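Local coordinates for protein endoglucanase (Clostridium thermocellum, PDB 2YIK) that probably hydrolyses internal beta-1,4-glucosidic bonds of cellulose, as a family 9 glycoside hydrolase, at residues A[38-42]-A[425-431]; A[46-50]-A[471-475]. The contacts are given in a common frame with arbitrary orientation. Numbering follows the deposited sequence.

Interaction 1 of 2, residues A[38-42]-A[425-431]; sequences YNYAK and MDYLLGK
The N-terminal end of the modelled chain lies against the C-terminal end of helix 416-428. Tyr38 precedes the first helix. Asn39 is its N-cap, and its OD1 accepts from Lys42 N at 3.1 Å and more weakly from Ala41 N, also at 3.1 Å. The helix runs on from Tyr40. The closest CA pair is Tyr38 and Asp426, 6.1 Å apart. Along 425-431, Met425 comes first: its CG lies 4.2 Å from Tyr40 CE1. Asp426 (chi1 m) follows. Its OD1 accepts a hydrogen bond from Tyr40 OH at 2.6 Å, which gives the buried carboxylate a polar partner; Tyr40 OH also bonds to Arg422 NE. Asp426 CA sits over one face of the Tyr38 ring. Both tyrosines use chi1 m. Family 9 catalytic domains are (alpha/alpha)6 barrels, and the contact joins two helices of this largely helical domain. Leu429 (chi1 m, chi2 t) puts CB 3.6 Å from Tyr38 CD1, at the ring edge, and CD1 4.2 Å from Tyr40 CE1. Gly430 is the first residue to leave helical angles (phi 134°), in a Schellman motif, with Lys431 N bonded to Asp426 O at 2.9 Å. Lys431 CB lies 3.5 Å from Tyr38 OH, while its extended chain leads away.

Interaction 2 of 2, residues A[46-50]-A[471-475]; sequences YSMFF and LYGAL
Segment 46-50 follows helix 40-47 toward the weakly bonded start of helix 49-54 and stays near helical angles. Phe49 N bonds to Tyr46 O at 3.0 Å. Residues 471-474 form a type II beta turn, closed by a weak bond from Ala474 N to Leu471 O at 3.3 Å. Gly473, at phi 80° and psi -3°, packs directly on the helical backbone. Its CA is 4.1 Å from Ser47 CA and makes a CA-H...O contact of 3.1 Å to Tyr46 O. An ideal CB here would clash with that oxygen. Gly473 is also residue i+2 of the turn, where positive phi is the classic place for glycine. Phe50 CA is 5.2 Å from Ala474 CA. Water 1 donates to Tyr472 O at 2.9 Å and weakly to Phe49 O at 3.0 Å, bridging the backbones. Tyr46 and Tyr472, both chi1 m, have ring planes at 88° and centroids 5.5 Å apart; Tyr46 CE2 is 3.4 Å from Tyr472 CD1. Phe49 CB lies 4.1 Å from Tyr472 CB. Phe50 (chi1 t) places CD1 3.6 Å from Ala474 CB and 4.0 Å from Leu471 CD1. The loop is thus packed against the junction of two helices, with helix 499-516 touching Ser47 and Phe50, and helix 151-167 touching Met48.

Both interactions use helix 40-47. Interaction 1 takes its N-terminal end and interaction 2 its C-terminal end, and their centres are about 13 Å apart. The two do not otherwise touch. Each brings the start of the modelled chain against a part more than 380 residues later. Helix 499-516 borders both, through Leu512 beside Tyr40 and Phe505 beside Met425 and Ser47. Interaction 1 is more peripheral: its centre lies about 21 Å from the centre of the chain, against about 14 Å for the centre of interaction 2. It lies away from the annotated sites. In interaction 2, the Leu471 side chain is about 8 Å from that of His451, a predicted active-site residue, and the Phe50 side chain is about 12 Å from the zinc ion.

Interaction 1 of 2, residues A[38-42]-A[425-431]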
loop_
_atom_site.group_PDB
_atom_site.type_symbol
_atom_site.label_atom_id
_atom_site.label_comp_id
_atom_site.label_asym_id
_atom_site.label_seq_id
_atom_site.Cartn_x
_atom_site.Cartn_y
_atom_site.Cartn_z
ATOM N N TYR A 38 -1.484 2.188 -25.413
ATOM C CA TYR A 38 -1.233 2.956 -24.152
ATOM C C TYR A 38 -2.527 3.630 -23.718
ATOM O O TYR A 38 -2.676 4.853 -23.750
ATOM C CB TYR A 38 -0.118 3.970 -24.392
ATOM C CG TYR A 38 1.084 3.302 -25.024
ATOM C CD1 TYR A 38 1.613 2.124 -24.487
ATOM C CD2 TYR A 38 1.639 3.793 -26.204
ATOM C CE1 TYR A 38 2.663 1.444 -25.118
ATOM C CE2 TYR A 38 2.689 3.120 -26.845
ATOM C CZ TYR A 38 3.192 1.948 -26.296
ATOM O OH TYR A 38 4.204 1.264 -26.944
ATOM N N ASN A 39 -3.450 2.767 -23.304
ATOM C CA ASN A 39 -4.791 3.103 -22.846
ATOM C C ASN A 39 -4.763 3.115 -21.316
ATOM O O ASN A 39 -4.751 2.060 -20.688
ATOM C CB ASN A 39 -5.741 2.012 -23.357
ATOM C CG ASN A 39 -7.186 2.252 -22.977
ATOM O OD1 ASN A 39 -7.486 3.025 -22.068
ATOM N ND2 ASN A 39 -8.097 1.565 -23.670
ATOM N N TYR A 40 -4.763 4.304 -20.723
ATOM C CA TYR A 40 -4.697 4.427 -19.274
ATOM C C TYR A 40 -5.985 4.083 -18.544
ATOM O O TYR A 40 -5.950 3.736 -17.366
ATOM C CB TYR A 40 -4.220 5.831 -18.900
ATOM C CG TYR A 40 -3.002 6.243 -19.696
ATOM C CD1 TYR A 40 -1.855 5.440 -19.720
ATOM C CD2 TYR A 40 -3.018 7.391 -20.489
ATOM C CE1 TYR A 40 -0.763 5.768 -20.524
ATOM C CE2 TYR A 40 -1.930 7.726 -21.295
ATOM C CZ TYR A 40 -0.814 6.911 -21.311
ATOM O OH TYR A 40 0.229 7.238 -22.140
ATOM N N ALA A 41 -7.119 4.175 -19.235
ATOM C CA ALA A 41 -8.400 3.832 -18.616
ATOM C C ALA A 41 -8.421 2.327 -18.397
ATOM O O ALA A 41 -8.823 1.837 -17.341
ATOM C CB ALA A 41 -9.567 4.247 -19.517
ATOM N N LYS A 42 -7.976 1.592 -19.406
ATOM C CA LYS A 42 -7.928 0.142 -19.322
ATOM C C LYS A 42 -6.845 -0.282 -18.331
ATOM O O LYS A 42 -6.990 -1.285 -17.630
ATOM C CB LYS A 42 -7.635 -0.449 -20.702
ATOM C CG LYS A 42 -7.406 -1.949 -20.688
ATOM C CD LYS A 42 -7.066 -2.500 -22.076
ATOM C CE LYS A 42 -6.488 -3.910 -21.956
ATOM N NZ LYS A 42 -6.281 -4.564 -23.281
ATOM N N MET A 425 5.231 5.286 -17.973
ATOM C CA MET A 425 4.148 4.301 -18.024
ATOM C C MET A 425 4.126 3.649 -19.405
ATOM O O MET A 425 3.924 2.436 -19.524
ATOM C CB MET A 425 2.784 4.940 -17.752
ATOM C CG MET A 425 1.656 3.914 -17.651
ATOM S SD MET A 425 1.938 2.727 -16.298
ATOM C CE MET A 425 1.225 3.694 -14.880
ATOM N N ASP A 426 4.332 4.452 -20.447
ATOM C CA ASP A 426 4.348 3.901 -21.801
ATOM C C ASP A 426 5.503 2.898 -21.942
ATOM O O ASP A 426 5.357 1.887 -22.634
ATOM C CB ASP A 426 4.455 5.014 -22.855
ATOM C CG ASP A 426 3.176 5.834 -22.972
ATOM O OD1 ASP A 426 2.165 5.484 -22.322
ATOM O OD2 ASP A 426 3.177 6.832 -23.725
ATOM N N TYR A 427 6.640 3.160 -21.293
ATOM C CA TYR A 427 7.753 2.207 -21.360
ATOM C C TYR A 427 7.278 0.905 -20.720
ATOM O O TYR A 427 7.450 -0.180 -21.285
ATOM C CB TYR A 427 8.995 2.708 -20.595
ATOM C CG TYR A 427 10.123 1.677 -20.484
ATOM C CD1 TYR A 427 10.015 0.595 -19.614
ATOM C CD2 TYR A 427 11.282 1.768 -21.270
ATOM C CE1 TYR A 427 11.018 -0.378 -19.527
ATOM C CE2 TYR A 427 12.299 0.798 -21.187
ATOM C CZ TYR A 427 12.155 -0.276 -20.315
ATOM O OH TYR A 427 13.117 -1.267 -20.228
ATOM N N LEU A 428 6.680 1.010 -19.537
ATOM C CA LEU A 428 6.204 -0.178 -18.841
ATOM C C LEU A 428 5.086 -0.901 -19.588
ATOM O O LEU A 428 4.902 -2.102 -19.409
ATOM C CB LEU A 428 5.756 0.176 -17.414
ATOM C CG LEU A 428 6.903 0.468 -16.433
ATOM C CD1 LEU A 428 6.341 1.009 -15.118
ATOM C CD2 LEU A 428 7.712 -0.800 -16.191
ATOM N N LEU A 429 4.350 -0.185 -20.433
ATOM C CA LEU A 429 3.277 -0.812 -21.193
ATOM C C LEU A 429 3.775 -1.431 -22.505
ATOM O O LEU A 429 2.992 -2.013 -23.249
ATOM C CB LEU A 429 2.153 0.199 -21.473
ATOM C CG LEU A 429 1.344 0.666 -20.251
ATOM C CD1 LEU A 429 0.264 1.652 -20.685
ATOM C CD2 LEU A 429 0.711 -0.541 -19.558
ATOM N N GLY A 430 5.069 -1.301 -22.795
ATOM C CA GLY A 430 5.589 -1.893 -24.020
ATOM C C GLY A 430 6.512 -1.065 -24.904
ATOM O O GLY A 430 7.125 -1.607 -25.822
ATOM N N LYS A 431 6.610 0.236 -24.648
ATOM C CA LYS A 431 7.466 1.115 -25.441
ATOM C C LYS A 431 8.911 0.966 -24.932
ATOM O O LYS A 431 9.479 1.885 -24.335
ATOM C CB LYS A 431 6.972 2.556 -25.300
ATOM C CG LYS A 431 7.489 3.515 -26.344
ATOM C CD LYS A 431 6.575 4.731 -26.451
ATOM C CE LYS A 431 7.157 5.766 -27.402
ATOM N NZ LYS A 431 6.465 7.081 -27.286
#

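Interaction 2 of 2, residues A[46-50]-A[471-475]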
loop_
_atom_site.group_PDB
_atom_site.type_symbol
_atom_site.label_atom_id
_atom_site.label_comp_id
_atom_site.label_asym_id
_atom_site.label_seq_id
_atom_site.Cartn_x
_atom_site.Cartn_y
_atom_site.Cartn_z
ATOM N N TYR A 46 -7.576 -2.713 -15.224
ATOM C CA TYR A 46 -6.803 -3.924 -14.999
ATOM C C TYR A 46 -5.980 -3.917 -13.711
ATOM O O TYR A 46 -5.930 -4.922 -13.003
ATOM C CB TYR A 46 -5.873 -4.180 -16.190
ATOM C CG TYR A 46 -6.521 -4.911 -17.350
ATOM C CD1 TYR A 46 -7.737 -4.483 -17.878
ATOM C CD2 TYR A 46 -5.903 -6.017 -17.931
ATOM C CE1 TYR A 46 -8.324 -5.136 -18.953
ATOM C CE2 TYR A 46 -6.481 -6.682 -19.010
ATOM C CZ TYR A 46 -7.691 -6.235 -19.517
ATOM O OH TYR A 46 -8.264 -6.875 -20.594
ATOM N N SER A 47 -5.346 -2.788 -13.402
ATOM C CA SER A 47 -4.487 -2.694 -12.216
ATOM C C SER A 47 -5.067 -3.223 -10.905
ATOM O O SER A 47 -4.345 -3.831 -10.117
ATOM C CB SER A 47 -4.003 -1.245 -12.004
ATOM O OG SER A 47 -5.034 -0.394 -11.535
ATOM N N MET A 48 -6.356 -3.008 -10.665
ATOM C CA MET A 48 -6.957 -3.461 -9.413
ATOM C C MET A 48 -7.209 -4.953 -9.307
ATOM O O MET A 48 -7.326 -5.486 -8.202
ATOM C CB MET A 48 -8.251 -2.691 -9.133
ATOM C CG MET A 48 -7.987 -1.248 -8.756
ATOM S SD MET A 48 -9.449 -0.218 -8.524
ATOM C CE MET A 48 -9.734 0.311 -10.163
ATOM N N PHE A 49 -7.278 -5.638 -10.441
ATOM C CA PHE A 49 -7.534 -7.071 -10.413
ATOM C C PHE A 49 -6.474 -7.887 -9.701
ATOM O O PHE A 49 -6.735 -9.022 -9.310
ATOM C CB PHE A 49 -7.760 -7.594 -11.829
ATOM C CG PHE A 49 -9.138 -7.324 -12.331
ATOM C CD1 PHE A 49 -10.173 -8.225 -12.089
ATOM C CD2 PHE A 49 -9.423 -6.133 -12.983
ATOM C CE1 PHE A 49 -11.478 -7.930 -12.487
ATOM C CE2 PHE A 49 -10.712 -5.830 -13.382
ATOM C CZ PHE A 49 -11.745 -6.731 -13.137
ATOM N N PHE A 50 -5.287 -7.319 -9.518
ATOM C CA PHE A 50 -4.252 -8.054 -8.805
ATOM C C PHE A 50 -4.717 -8.232 -7.372
ATOM O O PHE A 50 -4.441 -9.246 -6.740
ATOM C CB PHE A 50 -2.918 -7.306 -8.777
ATOM C CG PHE A 50 -1.881 -8.001 -7.933
ATOM C CD1 PHE A 50 -1.259 -9.158 -8.386
ATOM C CD2 PHE A 50 -1.551 -7.517 -6.667
ATOM C CE1 PHE A 50 -0.361 -9.847 -7.577
ATOM C CE2 PHE A 50 -0.659 -8.197 -5.852
ATOM C CZ PHE A 50 -0.047 -9.354 -6.312
ATOM N N LEU A 471 -3.255 -13.589 -14.355
ATOM C CA LEU A 471 -3.207 -12.635 -13.243
ATOM C C LEU A 471 -3.332 -11.210 -13.788
ATOM O O LEU A 471 -2.388 -10.424 -13.718
ATOM C CB LEU A 471 -1.878 -12.800 -12.498
ATOM C CG LEU A 471 -1.591 -12.072 -11.180
ATOM C CD1 LEU A 471 -2.485 -12.623 -10.063
ATOM C CD2 LEU A 471 -0.115 -12.265 -10.822
ATOM N N TYR A 472 -4.506 -10.883 -14.322
ATOM C CA TYR A 472 -4.766 -9.565 -14.906
ATOM C C TYR A 472 -4.353 -8.380 -14.045
ATOM O O TYR A 472 -4.653 -8.340 -12.851
ATOM C CB TYR A 472 -6.256 -9.421 -15.237
ATOM C CG TYR A 472 -6.724 -10.241 -16.414
ATOM C CD1 TYR A 472 -6.381 -9.877 -17.716
ATOM C CD2 TYR A 472 -7.495 -11.389 -16.226
ATOM C CE1 TYR A 472 -6.793 -10.631 -18.804
ATOM C CE2 TYR A 472 -7.913 -12.163 -17.311
ATOM C CZ TYR A 472 -7.561 -11.774 -18.599
ATOM O OH TYR A 472 -7.989 -12.512 -19.681
ATOM N N GLY A 473 -3.657 -7.426 -14.664
ATOM C CA GLY A 473 -3.253 -6.213 -13.974
ATOM C C GLY A 473 -2.044 -6.210 -13.067
ATOM O O GLY A 473 -1.681 -5.161 -12.535
ATOM N N ALA A 474 -1.418 -7.363 -12.874
ATOM C CA ALA A 474 -0.240 -7.421 -12.017
ATOM C C ALA A 474 0.951 -6.735 -12.693
ATOM O O ALA A 474 1.220 -6.965 -13.874
ATOM C CB ALA A 474 0.109 -8.870 -11.702
ATOM N N LEU A 475 1.646 -5.884 -11.942
ATOM C CA LEU A 475 2.826 -5.187 -12.451
ATOM C C LEU A 475 4.011 -5.936 -11.864
ATOM O O LEU A 475 4.228 -5.906 -10.653
ATOM C CB LEU A 475 2.852 -3.731 -11.977
ATOM C CG LEU A 475 4.115 -2.920 -12.291
ATOM C CD1 LEU A 475 4.257 -2.729 -13.791
ATOM C CD2 LEU A 475 4.039 -1.563 -11.593
HETATM O O HOH W 1 -5.169 -10.682 -11.300
#